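Local coordinates for uncharacterized protein (Bacteroides cellulosilyticus, PDB 5JVK) that probably hydrolyses O-glycosidic bonds as a family 39 glycoside hydrolase of a gut symbiont, at residues 212-225 and 248-260. Residues are numbered along the deposited sequence; the frame is centred on the assembly and turned at random.
Sequences GNRVTEWELWNEPN and NPDITLISGGGSG
Thr252 N donates to Thr216 O, and Trp218 N to Thr252 O, opening a run of four backbone bonds that Ile254 N to Trp218 O (2.8 Å) and Leu220 N to Ile254 O continue. Beyond the strands Glu223 N reaches Gly257 O at 2.7 Å, joining the following loops.

At the other end, side-chain polar groups take over. Asn213 uses both ends of its amide: OD1 accepts from Asn248 ND2 (2.9 Å), the two amide planes lying nearly coplanar, while ND2 gives an almost straight bond (171°) to Asp250 OD2 on its anti side. Asn248 OD1 in turn accepts from Asp250 N, an Asx turn, which would restrict the rotation of this amide.

Strands 217-220 and 252-255 are neighbours in the parallel eight-stranded barrel of a TIM-barrel domain, joined by helix 229-247 in a beta-alpha-beta crossover.

On the outward face, Ile251 CD1 meets Trp218 CD1 obliquely (3.8 Å), with CG2 close by, and helix 194-211 packs on the indole. On the inward face, Glu219 carries CG anti to the backbone N (chi1 -172°) and runs on extended, which takes OE2 to 3.5 Å from Gly257 CA; OE1 forms a salt bridge with Arg134, and OE2 is hydrogen-bonded to the hydroxyls of Ser286 and Thr339. Pro224 CD packs 3.3 Å from Gly256 O, an oxygen gripped by both N and OG of Ser259 from one face of its plane.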
loop_
_atom_site.group_PDB
_atom_site.type_symbol
_atom_site.label_atom_id
_atom_site.label_comp_id
_atom_site.label_asym_id
_atom_site.label_seq_id
_atom_site.Cartn_x
_atom_site.Cartn_y
_atom_site.Cartn_z
ATOM N N GLY A 212 21.395 11.125 -2.738
ATOM C CA GLY A 212 22.078 10.894 -1.474
ATOM C C GLY A 212 21.199 10.071 -0.554
ATOM O O GLY A 212 20.649 9.047 -0.973
ATOM N N ASN A 213 21.052 10.534 0.688
ATOM C CA ASN A 213 20.193 9.877 1.683
ATOM C C ASN A 213 18.759 10.432 1.709
ATOM O O ASN A 213 17.993 10.144 2.630
ATOM C CB ASN A 213 20.851 9.931 3.067
ATOM C CG ASN A 213 22.101 9.067 3.145
ATOM O OD1 ASN A 213 22.654 8.650 2.121
ATOM N ND2 ASN A 213 22.552 8.786 4.363
ATOM N N ARG A 214 18.395 11.202 0.683
ATOM C CA ARG A 214 16.994 11.516 0.405
ATOM C C ARG A 214 16.249 10.267 -0.097
ATOM O O ARG A 214 15.030 10.167 0.057
ATOM C CB ARG A 214 16.886 12.639 -0.632
ATOM C CG ARG A 214 17.535 13.956 -0.214
ATOM C CD ARG A 214 17.481 14.976 -1.342
ATOM N NE ARG A 214 16.138 15.531 -1.518
ATOM C CZ ARG A 214 15.728 16.240 -2.572
ATOM N NH1 ARG A 214 16.545 16.511 -3.589
ATOM N NH2 ARG A 214 14.475 16.688 -2.610
ATOM N N VAL A 215 16.994 9.342 -0.712
ATOM C CA VAL A 215 16.488 8.037 -1.144
ATOM C C VAL A 215 17.463 6.949 -0.676
ATOM O O VAL A 215 18.553 6.810 -1.229
ATOM C CB VAL A 215 16.337 7.984 -2.681
ATOM C CG1 VAL A 215 15.804 6.626 -3.131
ATOM C CG2 VAL A 215 15.428 9.109 -3.169
ATOM N N THR A 216 17.062 6.189 0.343
ATOM C CA THR A 216 17.894 5.124 0.926
ATOM C C THR A 216 17.545 3.705 0.444
ATOM O O THR A 216 18.227 2.750 0.819
ATOM C CB THR A 216 17.827 5.158 2.470
ATOM O OG1 THR A 216 16.460 5.212 2.893
ATOM C CG2 THR A 216 18.560 6.374 3.008
ATOM N N GLU A 217 16.498 3.570 -0.376
ATOM C CA GLU A 217 16.069 2.270 -0.908
ATOM C C GLU A 217 16.000 2.317 -2.434
ATOM O O GLU A 217 15.192 3.060 -2.999
ATOM C CB GLU A 217 14.699 1.872 -0.345
ATOM C CG GLU A 217 14.695 1.499 1.132
ATOM C CD GLU A 217 14.678 2.703 2.059
ATOM O OE1 GLU A 217 13.818 3.589 1.883
ATOM O OE2 GLU A 217 15.529 2.764 2.971
ATOM N N TRP A 218 16.847 1.517 -3.084
ATOM C CA TRP A 218 16.927 1.445 -4.542
ATOM C C TRP A 218 16.731 0.004 -4.994
ATOM O O TRP A 218 17.447 -0.891 -4.540
ATOM C CB TRP A 218 18.284 1.955 -5.024
ATOM C CG TRP A 218 18.498 3.423 -4.796
ATOM C CD1 TRP A 218 19.066 4.008 -3.700
ATOM C CD2 TRP A 218 18.155 4.489 -5.689
ATOM N NE1 TRP A 218 19.096 5.374 -3.855
ATOM C CE2 TRP A 218 18.545 5.698 -5.067
ATOM C CE3 TRP A 218 17.557 4.543 -6.957
ATOM C CZ2 TRP A 218 18.353 6.952 -5.669
ATOM C CZ3 TRP A 218 17.367 5.793 -7.558
ATOM C CH2 TRP A 218 17.765 6.978 -6.911
ATOM N N GLU A 219 15.765 -0.206 -5.890
ATOM C CA GLU A 219 15.392 -1.536 -6.370
ATOM C C GLU A 219 15.855 -1.691 -7.812
ATOM O O GLU A 219 15.472 -0.905 -8.673
ATOM C CB GLU A 219 13.875 -1.724 -6.264
ATOM C CG GLU A 219 13.371 -3.135 -6.546
ATOM C CD GLU A 219 11.861 -3.267 -6.405
ATOM O OE1 GLU A 219 11.151 -2.238 -6.444
ATOM O OE2 GLU A 219 11.372 -4.407 -6.261
ATOM N N LEU A 220 16.683 -2.701 -8.072
ATOM C CA LEU A 220 17.253 -2.908 -9.402
ATOM C C LEU A 220 16.282 -3.710 -10.274
ATOM O O LEU A 220 16.144 -4.924 -10.117
ATOM C CB LEU A 220 18.632 -3.582 -9.294
ATOM C CG LEU A 220 19.553 -3.667 -10.525
ATOM C CD1 LEU A 220 18.999 -4.590 -11.605
ATOM C CD2 LEU A 220 19.839 -2.285 -11.108
ATOM N N TRP A 221 15.604 -3.002 -11.176
ATOM C CA TRP A 221 14.740 -3.568 -12.225
ATOM C C TRP A 221 13.387 -4.036 -11.680
ATOM O O TRP A 221 13.310 -4.607 -10.597
ATOM C CB TRP A 221 15.442 -4.705 -12.996
ATOM C CG TRP A 221 15.244 -4.628 -14.477
ATOM C CD1 TRP A 221 14.228 -5.176 -15.200
ATOM C CD2 TRP A 221 16.081 -3.943 -15.414
ATOM N NE1 TRP A 221 14.381 -4.882 -16.535
ATOM C CE2 TRP A 221 15.513 -4.128 -16.695
ATOM C CE3 TRP A 221 17.260 -3.193 -15.297
ATOM C CZ2 TRP A 221 16.080 -3.587 -17.854
ATOM C CZ3 TRP A 221 17.827 -2.654 -16.450
ATOM C CH2 TRP A 221 17.233 -2.854 -17.713
ATOM N N ASN A 222 12.325 -3.777 -12.444
ATOM C CA ASN A 222 10.973 -4.205 -12.090
ATOM C C ASN A 222 10.588 -5.464 -12.868
ATOM O O ASN A 222 10.465 -5.428 -14.093
ATOM C CB ASN A 222 9.963 -3.099 -12.384
ATOM C CG ASN A 222 8.553 -3.486 -11.982
ATOM O OD1 ASN A 222 8.227 -3.534 -10.799
ATOM N ND2 ASN A 222 7.719 -3.780 -12.965
ATOM N N GLU A 223 10.399 -6.563 -12.141
ATOM C CA GLU A 223 9.970 -7.850 -12.699
ATOM C C GLU A 223 10.783 -8.339 -13.913
ATOM O O GLU A 223 10.228 -8.525 -15.002
ATOM C CB GLU A 223 8.472 -7.800 -13.030
ATOM C CG GLU A 223 7.598 -7.470 -11.830
ATOM C CD GLU A 223 6.119 -7.685 -12.087
ATOM O OE1 GLU A 223 5.696 -7.701 -13.264
ATOM O OE2 GLU A 223 5.373 -7.829 -11.095
ATOM N N PRO A 224 12.102 -8.551 -13.729
ATOM C CA PRO A 224 12.935 -9.142 -14.775
ATOM C C PRO A 224 12.751 -10.665 -14.859
ATOM O O PRO A 224 13.663 -11.430 -14.528
ATOM C CB PRO A 224 14.354 -8.762 -14.332
ATOM C CG PRO A 224 14.259 -8.733 -12.850
ATOM C CD PRO A 224 12.920 -8.109 -12.584
ATOM N N ASN A 225 11.573 -11.090 -15.315
ATOM C CA ASN A 225 11.239 -12.511 -15.454
ATOM C C ASN A 225 11.974 -13.108 -16.658
ATOM O O ASN A 225 12.459 -14.239 -16.611
ATOM C CB ASN A 225 9.727 -12.687 -15.611
ATOM C CG ASN A 225 8.963 -12.310 -14.353
ATOM O OD1 ASN A 225 8.203 -11.343 -14.338
ATOM N ND2 ASN A 225 9.156 -13.080 -13.294
ATOM N N ASN A 248 27.356 5.658 -2.319
ATOM C CA ASN A 248 26.556 5.849 -1.102
ATOM C C ASN A 248 26.483 4.521 -0.333
ATOM O O ASN A 248 25.654 3.670 -0.653
ATOM C CB ASN A 248 25.151 6.358 -1.462
ATOM C CG ASN A 248 24.347 6.822 -0.250
ATOM O OD1 ASN A 248 24.677 6.526 0.900
ATOM N ND2 ASN A 248 23.264 7.543 -0.514
ATOM N N PRO A 249 27.358 4.335 0.680
ATOM C CA PRO A 249 27.320 3.105 1.492
ATOM C C PRO A 249 26.037 2.895 2.308
ATOM O O PRO A 249 25.726 1.758 2.664
ATOM C CB PRO A 249 28.515 3.268 2.442
ATOM C CG PRO A 249 29.416 4.245 1.775
ATOM C CD PRO A 249 28.514 5.183 1.033
ATOM N N ASP A 250 25.310 3.976 2.596
ATOM C CA ASP A 250 24.142 3.933 3.487
ATOM C C ASP A 250 22.838 3.419 2.858
ATOM O O ASP A 250 21.875 3.184 3.587
ATOM C CB ASP A 250 23.891 5.325 4.096
ATOM C CG ASP A 250 25.066 5.831 4.931
ATOM O OD1 ASP A 250 25.833 5.005 5.481
ATOM O OD2 ASP A 250 25.212 7.067 5.044
ATOM N N ILE A 251 22.787 3.247 1.535
ATOM C CA ILE A 251 21.567 2.736 0.890
ATOM C C ILE A 251 21.373 1.235 1.124
ATOM O O ILE A 251 22.304 0.523 1.513
ATOM C CB ILE A 251 21.509 3.008 -0.639
ATOM C CG1 ILE A 251 22.521 2.154 -1.424
ATOM C CG2 ILE A 251 21.704 4.488 -0.940
ATOM C CD1 ILE A 251 22.166 2.008 -2.886
ATOM N N THR A 252 20.148 0.782 0.874
ATOM C CA THR A 252 19.827 -0.635 0.769
ATOM C C THR A 252 19.584 -0.929 -0.712
ATOM O O THR A 252 18.573 -0.499 -1.278
ATOM C CB THR A 252 18.585 -0.984 1.605
ATOM O OG1 THR A 252 18.768 -0.508 2.942
ATOM C CG2 THR A 252 18.351 -2.488 1.646
ATOM N N LEU A 253 20.539 -1.613 -1.340
ATOM C CA LEU A 253 20.403 -2.055 -2.728
ATOM C C LEU A 253 19.560 -3.326 -2.758
ATOM O O LEU A 253 19.942 -4.340 -2.166
ATOM C CB LEU A 253 21.779 -2.298 -3.358
ATOM C CG LEU A 253 21.890 -2.475 -4.885
ATOM C CD1 LEU A 253 21.392 -3.838 -5.361
ATOM C CD2 LEU A 253 21.180 -1.351 -5.634
ATOM N N ILE A 254 18.426 -3.261 -3.459
ATOM C CA ILE A 254 17.421 -4.326 -3.459
ATOM C C ILE A 254 17.364 -5.017 -4.827
ATOM O O ILE A 254 17.068 -4.378 -5.836
ATOM C CB ILE A 254 16.026 -3.771 -3.081
ATOM C CG1 ILE A 254 16.073 -3.126 -1.685
ATOM C CG2 ILE A 254 14.970 -4.876 -3.125
ATOM C CD1 ILE A 254 14.901 -2.216 -1.381
ATOM N N SER A 255 17.640 -6.322 -4.844
ATOM C CA SER A 255 17.621 -7.127 -6.073
ATOM C C SER A 255 16.296 -7.869 -6.257
ATOM O O SER A 255 15.392 -7.749 -5.431
ATOM C CB SER A 255 18.753 -8.141 -6.030
ATOM O OG SER A 255 18.514 -9.094 -5.007
ATOM N N GLY A 256 16.189 -8.636 -7.343
ATOM C CA GLY A 256 15.017 -9.462 -7.616
ATOM C C GLY A 256 13.980 -8.730 -8.436
ATOM O O GLY A 256 13.641 -9.158 -9.542
ATOM N N GLY A 257 13.465 -7.632 -7.885
ATOM C CA GLY A 257 12.437 -6.841 -8.545
ATOM C C GLY A 257 11.096 -7.539 -8.620
ATOM O O GLY A 257 10.286 -7.225 -9.495
ATOM N N GLY A 258 10.859 -8.480 -7.707
ATOM C CA GLY A 258 9.685 -9.339 -7.766
ATOM C C GLY A 258 9.660 -10.286 -8.949
ATOM O O GLY A 258 8.591 -10.556 -9.489
ATOM N N SER A 259 10.830 -10.778 -9.356
ATOM C CA SER A 259 10.937 -11.767 -10.434
ATOM C C SER A 259 10.896 -13.178 -9.840
ATOM O O SER A 259 10.870 -13.337 -8.615
ATOM C CB SER A 259 12.216 -11.547 -11.256
ATOM O OG SER A 259 13.373 -11.590 -10.442
ATOM N N GLY A 260 10.894 -14.190 -10.706
ATOM C CA GLY A 260 10.677 -15.579 -10.300
ATOM C C GLY A 260 9.205 -15.958 -10.328
ATOM O O GLY A 260 8.327 -15.088 -10.353
#